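Local coordinates for Glyco_hydro_cc domain-containing protein (Pseudomonas viridiflava, PDB 6UAV) that probably cleaves internal beta-1,3-glucosidic linkages in beta-1,3-glucans, as a family GH128 (subgroup II) endo-beta-1,3-glucanase with a TIM-barrel catalytic core, at residues A97-W102 against D137-A142; V117-N122 against V133-A138; Q90-P95 against G124-Y129; P152-L157 against Y176-W181; A59-G64 against W102-Q107. One frame throughout, in Å; residues are numbered along the deposited sequence.

Interaction 1: A97-W102 against D137-A142; sequences AAAQLW and DAFYAA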
# COMPACT_ATOMS: atom_id res chain seq x y z
N ALA A 97 0.76 -10.45 18.55
CA ALA A 97 1.79 -9.39 18.52
C ALA A 97 1.16 -8.15 17.92
O ALA A 97 1.36 -7.01 18.43
CB ALA A 97 3.03 -9.86 17.80
N ALA A 98 0.30 -8.29 16.90
CA ALA A 98 -0.32 -7.11 16.29
C ALA A 98 -1.33 -6.51 17.26
O ALA A 98 -1.42 -5.27 17.37
CB ALA A 98 -0.91 -7.43 14.93
N ALA A 99 -2.12 -7.34 17.94
CA ALA A 99 -3.05 -6.85 18.97
C ALA A 99 -2.26 -6.05 20.03
O ALA A 99 -2.76 -5.03 20.46
CB ALA A 99 -3.86 -7.99 19.59
N GLN A 100 -1.10 -6.55 20.46
CA GLN A 100 -0.28 -5.86 21.50
C GLN A 100 0.15 -4.46 20.99
O GLN A 100 0.15 -3.48 21.79
CB GLN A 100 0.92 -6.72 21.90
CG GLN A 100 1.84 -6.11 22.96
CD GLN A 100 2.71 -7.18 23.61
OE1 GLN A 100 2.81 -8.30 23.16
NE2 GLN A 100 3.39 -6.86 24.68
N LEU A 101 0.56 -4.33 19.74
CA LEU A 101 0.97 -3.03 19.14
C LEU A 101 -0.23 -2.09 19.04
O LEU A 101 -0.06 -0.88 19.08
CB LEU A 101 1.62 -3.28 17.78
CG LEU A 101 2.06 -2.04 17.00
CD1 LEU A 101 3.13 -1.28 17.76
CD2 LEU A 101 2.55 -2.40 15.62
N TRP A 102 -1.41 -2.63 18.78
CA TRP A 102 -2.49 -1.81 18.19
C TRP A 102 -2.82 -0.60 19.03
O TRP A 102 -3.05 0.49 18.47
CB TRP A 102 -3.74 -2.68 17.89
CG TRP A 102 -4.52 -2.13 16.73
CD1 TRP A 102 -5.68 -1.39 16.73
CD2 TRP A 102 -4.10 -2.20 15.37
NE1 TRP A 102 -6.00 -1.05 15.45
CE2 TRP A 102 -5.05 -1.50 14.60
CE3 TRP A 102 -3.00 -2.76 14.71
CZ2 TRP A 102 -4.97 -1.39 13.21
CZ3 TRP A 102 -2.96 -2.69 13.33
CH2 TRP A 102 -3.93 -2.03 12.60
N ASP A 137 -9.14 -12.70 11.51
CA ASP A 137 -10.06 -13.22 12.54
C ASP A 137 -9.34 -13.27 13.88
O ASP A 137 -9.92 -12.83 14.92
CB ASP A 137 -10.63 -14.57 12.16
CG ASP A 137 -11.70 -14.54 11.09
OD1 ASP A 137 -12.16 -13.39 10.72
OD2 ASP A 137 -12.11 -15.66 10.69
N ALA A 138 -8.15 -13.85 13.88
CA ALA A 138 -7.40 -14.06 15.13
C ALA A 138 -6.99 -12.72 15.73
O ALA A 138 -7.04 -12.58 16.97
CB ALA A 138 -6.20 -14.91 14.85
N PHE A 139 -6.57 -11.76 14.89
CA PHE A 139 -6.16 -10.42 15.36
C PHE A 139 -7.37 -9.72 15.98
O PHE A 139 -7.25 -9.19 17.12
CB PHE A 139 -5.62 -9.63 14.14
CG PHE A 139 -5.53 -8.16 14.34
CD1 PHE A 139 -4.69 -7.61 15.29
CD2 PHE A 139 -6.36 -7.32 13.61
CE1 PHE A 139 -4.65 -6.24 15.48
CE2 PHE A 139 -6.32 -5.95 13.79
CZ PHE A 139 -5.45 -5.41 14.72
N TYR A 140 -8.52 -9.78 15.33
CA TYR A 140 -9.76 -9.21 15.91
C TYR A 140 -10.08 -9.88 17.26
O TYR A 140 -10.35 -9.21 18.25
CB TYR A 140 -10.94 -9.41 14.95
CG TYR A 140 -11.26 -8.25 14.04
CD1 TYR A 140 -10.54 -8.07 12.86
CD2 TYR A 140 -12.31 -7.39 14.30
CE1 TYR A 140 -10.86 -7.08 11.96
CE2 TYR A 140 -12.64 -6.39 13.41
CZ TYR A 140 -11.91 -6.25 12.24
OH TYR A 140 -12.20 -5.26 11.36
N ALA A 141 -9.96 -11.20 17.35
CA ALA A 141 -10.30 -11.93 18.59
C ALA A 141 -9.29 -11.58 19.69
O ALA A 141 -9.70 -11.49 20.85
CB ALA A 141 -10.33 -13.40 18.27
N ALA A 142 -8.00 -11.40 19.33
CA ALA A 142 -6.94 -11.08 20.31
C ALA A 142 -7.18 -9.68 20.84
O ALA A 142 -7.14 -9.44 22.06
CB ALA A 142 -5.59 -11.19 19.69
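Phe139 pushes the edge of its ring against one face of the Trp102 indole. The touching atom is CZ, at the tip of the phenylalanine. Phe139 CZ lies 3.5 Å from Trp102 CD2, one of the two atoms shared by the indole rings. The planes are inclined at 68°, and the centroids of the Phe139 ring and the Trp102 six-membered ring are 5.0 Å apart. This is a T-shaped (edge-to-face) pair. Both side chains start with CG anti to the backbone N, and they cross at about a right angle.

The same phenylalanine ring also lies along the backbone of the facing helix. Phe139 CE1 comes 3.7 Å from Ala99 N, which sits at the ring edge, in plane. Phe139 CD1 is 3.8 Å from Ala98 CB. One turn further along helix 132-146, the backbones draw close through two methyl groups: Ala99 CB meets Ala142 CB at 3.6 Å. Here the axes approach to 8.7 Å, at a crossing angle of -48°, consistent with the small alanines between them. No hydrogen bond links the segments. The indole N-H of Trp102 is instead donated to Gln153 O.

All the touching residues are buried. The contact joins helices 95-112 and 132-146, consecutive helices of the TIM barrel, while Trp102 also packs on Leu116 and Pro119 of strand 115-121.

Interaction 2: V117-N122 against V133-A138; sequences VGPAMN and VAWLDA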
# COMPACT_ATOMS: atom_id res chain seq x y z
N VAL A 117 -4.70 2.71 8.25
CA VAL A 117 -4.84 1.91 7.02
C VAL A 117 -3.99 0.66 7.17
O VAL A 117 -2.78 0.70 6.97
CB VAL A 117 -4.46 2.77 5.81
CG1 VAL A 117 -4.61 1.96 4.52
CG2 VAL A 117 -5.30 4.04 5.76
N GLY A 118 -4.62 -0.47 7.42
CA GLY A 118 -3.86 -1.71 7.59
C GLY A 118 -4.61 -2.61 8.57
O GLY A 118 -5.69 -2.27 9.01
N PRO A 119 -4.04 -3.75 8.97
CA PRO A 119 -2.79 -4.26 8.44
C PRO A 119 -2.87 -4.51 6.92
O PRO A 119 -3.94 -4.73 6.41
CB PRO A 119 -2.58 -5.56 9.24
CG PRO A 119 -3.40 -5.37 10.44
CD PRO A 119 -4.62 -4.66 9.95
N ALA A 120 -1.71 -4.55 6.29
CA ALA A 120 -1.58 -4.84 4.84
C ALA A 120 -1.41 -6.33 4.67
O ALA A 120 -0.35 -6.89 5.05
CB ALA A 120 -0.43 -4.08 4.24
N MET A 121 -2.46 -6.97 4.17
CA MET A 121 -2.54 -8.42 4.03
C MET A 121 -2.12 -8.88 2.63
O MET A 121 -2.11 -8.11 1.67
CB MET A 121 -3.96 -8.90 4.38
CG MET A 121 -4.43 -8.45 5.78
SD MET A 121 -3.27 -8.87 7.15
CE MET A 121 -3.33 -10.65 7.08
N ASN A 122 -1.74 -10.16 2.61
CA ASN A 122 -1.45 -10.92 1.38
C ASN A 122 -1.70 -12.41 1.72
O ASN A 122 -2.05 -12.72 2.90
CB ASN A 122 -0.03 -10.58 0.89
CG ASN A 122 0.34 -10.96 -0.54
OD1 ASN A 122 -0.33 -11.79 -1.20
ND2 ASN A 122 1.40 -10.33 -1.01
N VAL A 133 -7.69 -14.14 6.06
CA VAL A 133 -8.94 -14.20 6.83
C VAL A 133 -8.64 -14.85 8.16
O VAL A 133 -9.15 -14.41 9.19
CB VAL A 133 -10.10 -14.89 6.06
CG1 VAL A 133 -11.29 -15.16 6.97
CG2 VAL A 133 -10.56 -14.01 4.92
N ALA A 134 -7.85 -15.92 8.17
CA ALA A 134 -7.53 -16.58 9.45
C ALA A 134 -6.72 -15.60 10.28
O ALA A 134 -6.98 -15.49 11.50
CB ALA A 134 -6.74 -17.84 9.23
N TRP A 135 -5.76 -14.91 9.70
CA TRP A 135 -4.92 -13.96 10.48
C TRP A 135 -5.81 -12.84 11.03
O TRP A 135 -5.73 -12.55 12.24
CB TRP A 135 -3.70 -13.52 9.64
CG TRP A 135 -2.70 -12.73 10.44
CD1 TRP A 135 -1.56 -13.21 11.00
CD2 TRP A 135 -2.85 -11.39 10.91
NE1 TRP A 135 -0.94 -12.22 11.73
CE2 TRP A 135 -1.72 -11.08 11.70
CE3 TRP A 135 -3.81 -10.38 10.70
CZ2 TRP A 135 -1.56 -9.86 12.35
CZ3 TRP A 135 -3.64 -9.15 11.30
CH2 TRP A 135 -2.52 -8.90 12.11
N LEU A 136 -6.63 -12.23 10.20
CA LEU A 136 -7.46 -11.09 10.65
C LEU A 136 -8.49 -11.54 11.67
O LEU A 136 -8.70 -10.78 12.64
CB LEU A 136 -8.15 -10.41 9.47
CG LEU A 136 -7.28 -9.53 8.57
CD1 LEU A 136 -8.03 -9.22 7.29
CD2 LEU A 136 -6.86 -8.26 9.28
N ASP A 137 -9.14 -12.70 11.51
CA ASP A 137 -10.06 -13.22 12.54
C ASP A 137 -9.34 -13.27 13.88
O ASP A 137 -9.92 -12.83 14.92
CB ASP A 137 -10.63 -14.57 12.16
CG ASP A 137 -11.70 -14.54 11.09
OD1 ASP A 137 -12.16 -13.39 10.72
OD2 ASP A 137 -12.11 -15.66 10.69
N ALA A 138 -8.15 -13.85 13.88
CA ALA A 138 -7.40 -14.06 15.13
C ALA A 138 -6.99 -12.72 15.73
O ALA A 138 -7.04 -12.58 16.97
CB ALA A 138 -6.20 -14.91 14.85
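This contact belongs to a beta-alpha-beta unit of the TIM barrel, in which strand 115-121 is followed by helix 132-146 and then strand 156-161. The helix packs over the strand and runs nearly antiparallel to it, at 159°, with the axes 10.3 Å apart. The packing is by side chains alone, and all four that touch are buried.

Pro119 and Met121 point from the strand toward the helix. A cis peptide bond precedes Pro119. Pro119 CG reaches the outer rim of the six-membered ring, 3.9 Å from Trp135 CZ3, and Pro119 CD is 4.3 Å from Leu136 CD2.

The Met121 chain is bent at both chi2 (-53°) and chi3 (-64°). Its sulfur makes an oblique Met-aromatic contact, with Met121 SD 4.6 Å from the centroid of the Trp135 six-membered ring. Trp135 CG is anti to the backbone N, and the indole N-H is donated to Met93 O in the loop before helix 95-112.

Leu136 meets the methionine tip to tip, its CD1 lying 4.0 Å from Met121 CG. The bent Met121 chain brings its terminal methyl, CE, to 3.7 Å from Trp135 CE3.

Interaction 3: Q90-P95 against G124-Y129; sequences QANMTP and GTMTGY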
# COMPACT_ATOMS: atom_id res chain seq x y z
N GLN A 90 8.40 -10.55 5.97
CA GLN A 90 7.94 -9.15 6.04
C GLN A 90 7.70 -8.81 7.53
O GLN A 90 8.56 -9.17 8.37
CB GLN A 90 6.71 -9.00 5.19
CG GLN A 90 6.97 -9.28 3.71
CD GLN A 90 7.89 -8.26 3.11
OE1 GLN A 90 7.95 -7.12 3.52
NE2 GLN A 90 8.61 -8.67 2.07
N ALA A 91 6.60 -8.15 7.90
CA ALA A 91 6.38 -7.71 9.28
C ALA A 91 6.45 -8.91 10.23
O ALA A 91 6.91 -8.72 11.40
CB ALA A 91 5.09 -6.93 9.39
N ASN A 92 5.98 -10.10 9.82
CA ASN A 92 6.16 -11.32 10.62
C ASN A 92 5.60 -11.07 12.02
O ASN A 92 6.32 -11.28 13.02
CB ASN A 92 7.62 -11.71 10.62
CG ASN A 92 7.84 -13.10 11.17
OD1 ASN A 92 6.93 -13.91 11.18
ND2 ASN A 92 9.04 -13.33 11.68
N MET A 93 4.32 -10.70 12.11
CA MET A 93 3.69 -10.42 13.44
C MET A 93 2.56 -11.43 13.62
O MET A 93 1.65 -11.48 12.79
CB MET A 93 3.17 -8.99 13.51
CG MET A 93 4.35 -8.00 13.60
SD MET A 93 3.76 -6.33 13.64
CE MET A 93 3.19 -6.22 15.34
N THR A 94 2.57 -12.16 14.71
CA THR A 94 1.41 -13.01 15.05
C THR A 94 0.20 -12.15 15.32
O THR A 94 0.30 -10.94 15.57
CB THR A 94 1.71 -13.88 16.26
OG1 THR A 94 1.89 -12.98 17.36
CG2 THR A 94 2.94 -14.76 16.07
N PRO A 95 -1.01 -12.73 15.26
CA PRO A 95 -2.21 -11.96 15.66
C PRO A 95 -2.07 -11.30 17.04
O PRO A 95 -2.46 -10.12 17.19
CB PRO A 95 -3.31 -13.04 15.58
CG PRO A 95 -2.83 -13.93 14.41
CD PRO A 95 -1.33 -14.03 14.67
N GLY A 124 -0.10 -15.74 2.82
CA GLY A 124 1.05 -15.71 3.72
C GLY A 124 1.77 -17.02 3.84
O GLY A 124 1.39 -18.02 3.18
N THR A 125 2.79 -16.94 4.67
CA THR A 125 3.75 -18.04 4.97
C THR A 125 3.77 -18.33 6.47
O THR A 125 4.30 -19.39 6.87
CB THR A 125 5.13 -17.72 4.41
OG1 THR A 125 5.52 -16.51 5.03
CG2 THR A 125 5.10 -17.61 2.90
N MET A 126 3.29 -17.44 7.32
CA MET A 126 3.30 -17.69 8.77
C MET A 126 2.47 -18.96 9.07
O MET A 126 1.36 -19.12 8.56
CB MET A 126 2.69 -16.51 9.54
CG MET A 126 2.60 -16.71 11.06
SD MET A 126 1.98 -15.18 11.77
CE MET A 126 3.46 -14.20 11.77
N THR A 127 3.03 -19.89 9.83
CA THR A 127 2.34 -21.14 10.20
C THR A 127 0.90 -20.88 10.62
O THR A 127 0.68 -20.11 11.58
CB THR A 127 3.05 -21.86 11.35
OG1 THR A 127 4.41 -22.00 10.96
CG2 THR A 127 2.42 -23.20 11.60
N GLY A 128 -0.04 -21.59 9.99
CA GLY A 128 -1.48 -21.47 10.29
C GLY A 128 -2.14 -20.23 9.71
O GLY A 128 -3.42 -20.20 9.70
N TYR A 129 -1.36 -19.25 9.20
CA TYR A 129 -1.97 -17.94 8.85
C TYR A 129 -1.63 -17.56 7.40
O TYR A 129 -1.65 -16.35 7.07
CB TYR A 129 -1.61 -16.88 9.89
CG TYR A 129 -2.19 -17.09 11.27
CD1 TYR A 129 -3.57 -17.09 11.48
CD2 TYR A 129 -1.35 -17.29 12.37
CE1 TYR A 129 -4.09 -17.31 12.75
CE2 TYR A 129 -1.85 -17.54 13.63
CZ TYR A 129 -3.23 -17.52 13.82
OH TYR A 129 -3.78 -17.70 15.07
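Two loops of the TIM barrel meet here. Residues 90-95 lead from strand 78-81 into helix 95-112, and residues 124-129 lie between strand 115-121 and helix 132-146.

Along the second loop, Thr125 turns its hydroxyl to Val88 N, in the first loop. Met126 follows and carries most of the contact. Its chain runs extended through chi1 and chi2, both anti, and bends only at chi3 (-79°). That bend lays the terminal methyl along the opposing backbone. Met126 CE is 3.4 Å from Met93 O and 3.7 Å from Thr94 N. The Asn92 amide comes obliquely to the same methyl, with OD1 3.5 Å from Met126 CE. These are packing contacts.

Met126 also opens a type II beta turn that runs through Thr127 and Gly128 to Tyr129. Gly128 has a positive phi of 77°. The turn is closed by Tyr129 N, which donates to Met126 O at 2.8 Å.

The turn places Tyr129 beside the start of helix 95-112. There Thr94 is the N-cap, its OG1 accepting from Ala97 N, and Pro95 is the first helical residue. Trp135 meets the Tyr129 ring edge-to-face. Pro95 CG sits over one face of the same ring in a CH-pi contact, 3.9 Å from the Tyr129 centroid and 19° off the ring normal.

Interaction 4: P152-L157 against Y176-W181; sequences PQIDYL and YGKPFW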
# COMPACT_ATOMS: atom_id res chain seq x y z
N PRO A 152 -10.65 -3.75 17.19
CA PRO A 152 -9.54 -2.83 16.91
C PRO A 152 -10.03 -1.74 15.96
O PRO A 152 -10.91 -2.00 15.10
CB PRO A 152 -8.48 -3.70 16.26
CG PRO A 152 -9.26 -4.85 15.66
CD PRO A 152 -10.39 -5.09 16.62
N GLN A 153 -9.51 -0.52 16.12
CA GLN A 153 -9.83 0.56 15.17
C GLN A 153 -9.18 0.22 13.83
O GLN A 153 -7.96 0.11 13.77
CB GLN A 153 -9.22 1.86 15.66
CG GLN A 153 -9.53 3.05 14.74
CD GLN A 153 -8.72 4.27 15.15
OE1 GLN A 153 -8.42 4.42 16.33
NE2 GLN A 153 -8.36 5.13 14.20
N ILE A 154 -9.99 0.02 12.81
CA ILE A 154 -9.50 -0.20 11.43
C ILE A 154 -10.32 0.74 10.58
O ILE A 154 -11.53 0.55 10.46
CB ILE A 154 -9.61 -1.66 10.98
CG1 ILE A 154 -8.72 -2.61 11.81
CG2 ILE A 154 -9.19 -1.73 9.48
CD1 ILE A 154 -8.89 -4.06 11.38
N ASP A 155 -9.69 1.78 10.06
CA ASP A 155 -10.38 2.74 9.17
C ASP A 155 -10.44 2.14 7.75
O ASP A 155 -11.55 2.20 7.12
CB ASP A 155 -9.74 4.12 9.28
CG ASP A 155 -9.85 4.69 10.68
OD1 ASP A 155 -11.04 4.96 11.13
OD2 ASP A 155 -8.77 4.75 11.37
N TYR A 156 -9.34 1.54 7.31
CA TYR A 156 -9.26 0.85 5.99
C TYR A 156 -8.40 -0.36 6.23
O TYR A 156 -7.38 -0.18 6.90
CB TYR A 156 -8.53 1.68 4.92
CG TYR A 156 -9.31 2.90 4.53
CD1 TYR A 156 -9.34 4.02 5.33
CD2 TYR A 156 -10.06 2.89 3.38
CE1 TYR A 156 -10.12 5.10 4.98
CE2 TYR A 156 -10.82 3.98 3.02
CZ TYR A 156 -10.84 5.09 3.82
OH TYR A 156 -11.67 6.11 3.43
N LEU A 157 -8.75 -1.48 5.63
CA LEU A 157 -7.80 -2.59 5.51
C LEU A 157 -6.86 -2.28 4.34
O LEU A 157 -7.19 -1.47 3.47
CB LEU A 157 -8.53 -3.90 5.27
CG LEU A 157 -9.18 -4.51 6.52
CD1 LEU A 157 -10.07 -5.68 6.11
CD2 LEU A 157 -8.11 -4.98 7.54
N TYR A 176 -15.30 -8.04 6.51
CA TYR A 176 -14.98 -7.19 7.70
C TYR A 176 -15.78 -5.88 7.62
O TYR A 176 -15.75 -5.12 8.60
CB TYR A 176 -13.47 -6.97 7.85
CG TYR A 176 -12.76 -8.28 8.06
CD1 TYR A 176 -12.85 -8.95 9.28
CD2 TYR A 176 -12.16 -8.93 7.02
CE1 TYR A 176 -12.27 -10.19 9.47
CE2 TYR A 176 -11.55 -10.16 7.19
CZ TYR A 176 -11.63 -10.80 8.41
OH TYR A 176 -11.10 -12.04 8.57
N GLY A 177 -16.39 -5.58 6.48
CA GLY A 177 -17.20 -4.34 6.33
C GLY A 177 -16.30 -3.11 6.24
O GLY A 177 -16.77 -1.97 6.53
N LYS A 178 -15.03 -3.29 5.87
CA LYS A 178 -14.05 -2.21 5.77
C LYS A 178 -13.65 -1.95 4.32
O LYS A 178 -13.47 -2.89 3.51
CB LYS A 178 -12.77 -2.63 6.49
CG LYS A 178 -12.92 -2.87 7.98
CD LYS A 178 -13.58 -1.72 8.76
CE LYS A 178 -13.59 -2.07 10.24
NZ LYS A 178 -13.86 -0.88 11.07
N PRO A 179 -13.51 -0.66 3.95
CA PRO A 179 -12.92 -0.29 2.66
C PRO A 179 -11.40 -0.52 2.69
O PRO A 179 -10.81 -0.88 3.71
CB PRO A 179 -13.30 1.17 2.50
CG PRO A 179 -13.28 1.65 3.92
CD PRO A 179 -13.92 0.53 4.72
N PHE A 180 -10.80 -0.45 1.50
CA PHE A 180 -9.43 -0.92 1.26
C PHE A 180 -8.56 0.19 0.68
O PHE A 180 -9.07 1.04 -0.09
CB PHE A 180 -9.38 -2.04 0.23
CG PHE A 180 -10.26 -3.20 0.61
CD1 PHE A 180 -9.78 -4.13 1.50
CD2 PHE A 180 -11.47 -3.41 -0.02
CE1 PHE A 180 -10.56 -5.22 1.85
CE2 PHE A 180 -12.23 -4.52 0.30
CZ PHE A 180 -11.76 -5.43 1.24
N TRP A 181 -7.28 0.07 0.94
CA TRP A 181 -6.22 0.58 0.06
C TRP A 181 -5.47 -0.65 -0.47
O TRP A 181 -5.03 -1.52 0.36
CB TRP A 181 -5.25 1.49 0.82
CG TRP A 181 -5.78 2.81 1.32
CD1 TRP A 181 -7.02 3.17 1.78
CD2 TRP A 181 -4.95 3.97 1.47
NE1 TRP A 181 -7.01 4.48 2.21
CE2 TRP A 181 -5.74 4.99 2.03
CE3 TRP A 181 -3.62 4.24 1.13
CZ2 TRP A 181 -5.23 6.27 2.29
CZ3 TRP A 181 -3.12 5.49 1.40
CH2 TRP A 181 -3.92 6.48 1.99
O HOH W 1 -12.71 -2.74 13.20
O HOH W 2 -12.83 0.73 13.25
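Lys178 NZ donates to Ile154 O at 2.8 Å, in the plane of that carbonyl. The ammonium also donates to two waters. One lies 2.9 Å from Lys178 NZ and accepts from Ile154 N as well. The other is held weakly by NZ and donates to Pro152 O. The lysine thus serves three backbone polar groups of the loop before strand 156-161, directly or through water. Its chain bends at chi2 (-52°), and CE passes across Ile154 CB.

Further along, the backbones pair directly. Leu157 N donates to Pro179 O at 2.9 Å, and Trp181 N donates to Leu157 O at 3.0 Å. Both donors lie nearly along the C=O axes, although the bond from Leu157 N is bent (140° at the hydrogen). This is the parallel pairing of strands 156-161 and 180-185, neighbours in the eight-stranded TIM barrel. Leu157 and Phe180 are in register and lie on the same face of the sheet. Leu157 CB packs against Phe180 CD1, and Leu157 CD1 touches Tyr176 CD2.

Gln153 and Asp155 settle their polar ends on the other side of the loop. Gln153 NE2 gives a straight bond to Asp155 OD2 at 2.9 Å, on its syn lone pair. Gln153 NE2 also bonds Ser109 OG. The same Asp155 oxygen accepts from Leu116 N. Tyr176 OH is paired with Asp137 OD1.

Tyr156 turns one ring face to the edge of the Trp181 indole in a T-shaped (edge-to-face) pair, with planes at 68°. Trp181 CD1 is 3.4 Å from Tyr156 CD2, and Pro179 CG lies 3.5 Å from the same Tyr156 atom.

Interaction 5: A59-G64 against W102-Q107; sequences ANLDDG and WPRLEQ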
# COMPACT_ATOMS: atom_id res chain seq x y z
N ALA A 59 6.36 -3.62 14.76
CA ALA A 59 6.29 -3.04 16.12
C ALA A 59 7.57 -2.26 16.46
O ALA A 59 7.65 -1.68 17.56
CB ALA A 59 6.02 -4.11 17.14
N ASN A 60 8.58 -2.25 15.60
CA ASN A 60 9.82 -1.45 15.83
C ASN A 60 9.52 -0.01 15.40
O ASN A 60 9.65 0.32 14.20
CB ASN A 60 11.01 -2.00 15.06
CG ASN A 60 12.34 -1.62 15.66
OD1 ASN A 60 12.40 -0.84 16.63
ND2 ASN A 60 13.41 -2.13 15.07
N LEU A 61 8.98 0.74 16.33
CA LEU A 61 8.30 2.04 16.08
C LEU A 61 8.84 3.03 17.10
O LEU A 61 8.83 2.71 18.28
CB LEU A 61 6.81 1.84 16.35
CG LEU A 61 5.97 3.10 16.50
CD1 LEU A 61 6.04 3.93 15.25
CD2 LEU A 61 4.51 2.77 16.83
N ASP A 62 9.29 4.17 16.61
CA ASP A 62 9.71 5.32 17.44
C ASP A 62 8.49 6.24 17.54
O ASP A 62 8.34 7.05 16.64
CB ASP A 62 10.93 5.96 16.79
CG ASP A 62 11.44 7.13 17.60
OD1 ASP A 62 10.67 7.64 18.49
OD2 ASP A 62 12.55 7.56 17.28
N ASP A 63 7.61 5.97 18.51
CA ASP A 63 6.23 6.56 18.57
C ASP A 63 6.40 8.09 18.62
O ASP A 63 5.71 8.81 17.88
CB ASP A 63 5.39 6.11 19.78
CG ASP A 63 5.30 4.60 20.07
OD1 ASP A 63 6.37 3.92 20.09
OD2 ASP A 63 4.15 4.11 20.35
N GLY A 64 7.31 8.56 19.46
CA GLY A 64 7.53 10.00 19.65
C GLY A 64 7.91 10.69 18.36
O GLY A 64 7.30 11.71 17.97
N TRP A 102 -1.41 -2.63 18.78
CA TRP A 102 -2.49 -1.81 18.19
C TRP A 102 -2.82 -0.60 19.03
O TRP A 102 -3.05 0.49 18.47
CB TRP A 102 -3.74 -2.68 17.89
CG TRP A 102 -4.52 -2.13 16.73
CD1 TRP A 102 -5.68 -1.39 16.73
CD2 TRP A 102 -4.10 -2.20 15.37
NE1 TRP A 102 -6.00 -1.05 15.45
CE2 TRP A 102 -5.05 -1.50 14.60
CE3 TRP A 102 -3.00 -2.76 14.71
CZ2 TRP A 102 -4.97 -1.39 13.21
CZ3 TRP A 102 -2.96 -2.69 13.33
CH2 TRP A 102 -3.93 -2.03 12.60
N PRO A 103 -2.92 -0.69 20.37
CA PRO A 103 -3.28 0.50 21.18
C PRO A 103 -2.31 1.68 20.96
O PRO A 103 -2.75 2.84 21.05
CB PRO A 103 -3.27 -0.02 22.63
CG PRO A 103 -3.61 -1.53 22.46
CD PRO A 103 -2.82 -1.90 21.22
N ARG A 104 -1.03 1.41 20.76
CA ARG A 104 -0.01 2.45 20.39
C ARG A 104 -0.41 3.17 19.09
O ARG A 104 -0.27 4.41 19.02
CB ARG A 104 1.38 1.80 20.32
CG ARG A 104 1.94 1.48 21.70
CD ARG A 104 3.19 0.63 21.58
NE ARG A 104 4.32 1.22 20.88
CZ ARG A 104 5.39 0.53 20.53
NH1 ARG A 104 5.46 -0.74 20.91
NH2 ARG A 104 6.41 1.11 19.91
N LEU A 105 -0.90 2.43 18.09
CA LEU A 105 -1.39 2.99 16.81
C LEU A 105 -2.66 3.77 17.05
O LEU A 105 -2.83 4.85 16.47
CB LEU A 105 -1.55 1.88 15.78
CG LEU A 105 -0.30 1.02 15.58
CD1 LEU A 105 -0.61 -0.02 14.58
CD2 LEU A 105 0.92 1.85 15.13
N GLU A 106 -3.59 3.22 17.84
CA GLU A 106 -4.83 3.95 18.17
C GLU A 106 -4.48 5.25 18.89
O GLU A 106 -5.23 6.27 18.74
CB GLU A 106 -5.73 3.03 19.02
CG GLU A 106 -6.27 1.88 18.25
CD GLU A 106 -7.04 0.87 19.07
OE1 GLU A 106 -6.72 0.73 20.24
OE2 GLU A 106 -7.97 0.20 18.48
N GLN A 107 -3.51 5.21 19.78
CA GLN A 107 -3.09 6.42 20.51
C GLN A 107 -2.57 7.43 19.47
O GLN A 107 -2.93 8.64 19.52
CB GLN A 107 -2.04 6.10 21.57
CG GLN A 107 -1.61 7.40 22.25
CD GLN A 107 -0.64 7.20 23.39
OE1 GLN A 107 0.50 6.72 23.20
NE2 GLN A 107 -1.07 7.60 24.58
O HOH W 3 9.00 -0.02 19.44
O HOH W 4 1.92 5.53 20.58
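Arg104 grips Asp63 side-on with two nitrogens, in a bidentate salt bridge. Arg104 NE donates to Asp63 OD2 at 2.9 Å, almost straight at 176°. Arg104 NH2 donates to Asp63 OD1 at 2.8 Å. Each carboxylate oxygen uses its syn lone pair, and the two flat groups are nearly coplanar, 18° apart. The bend at chi3 of Arg104 (62°) turns the guanidinium to meet the acid this way.

Two waters extend the pair. One accepts from Arg104 NH2 at 2.9 Å and also from Leu61 N. The other lies 2.7 Å from Asp63 OD2 and near Arg104 O, placed to bridge the acid and the helix backbone.

Asp63 stands in the first turn of helix 63-72, just after the N-cap Asp62, whose OD1 accepts from Gln65 N. Arg104 projects from helix 95-112. The salt bridge therefore ties two consecutive outer helices of the TIM barrel, near the surface. The negative charge of Asp63 at a helix N-terminus is probably favoured by the helix dipole as well as by the arginine.

Leu61 reaches toward the guanidinium, its CB 3.7 Å from Arg104 NH2. Deeper in, Leu61 CD2 meets Leu105 CD2 at 4.1 Å. Leu105 in turn packs on Val81 and Leu116 of the barrel strands, while Leu61 also rests on Ile108, further along helix 95-112.

How the interactions relate
The five contacts cover one part of the TIM barrel, from the loop before helix 63-72 to strand 180-185. Interactions 1 and 2 share helix 132-146, and their centres are about 9 Å apart. Interactions 1 and 5 share Trp102 on helix 95-112. Interaction 3 joins the loops that lead into these two helices, its centre about 10 Å from that of interaction 2. Interactions 2 and 4 reach neighbouring strands of the barrel sheet. Interactions 3 and 4 do not touch, with nearest atoms about 9 Å apart. Along the chain, interaction 3 crosses interactions 1, 2 and 5, while interaction 4 follows all the others. Together they link three successive helices with the catalytic barrel wall.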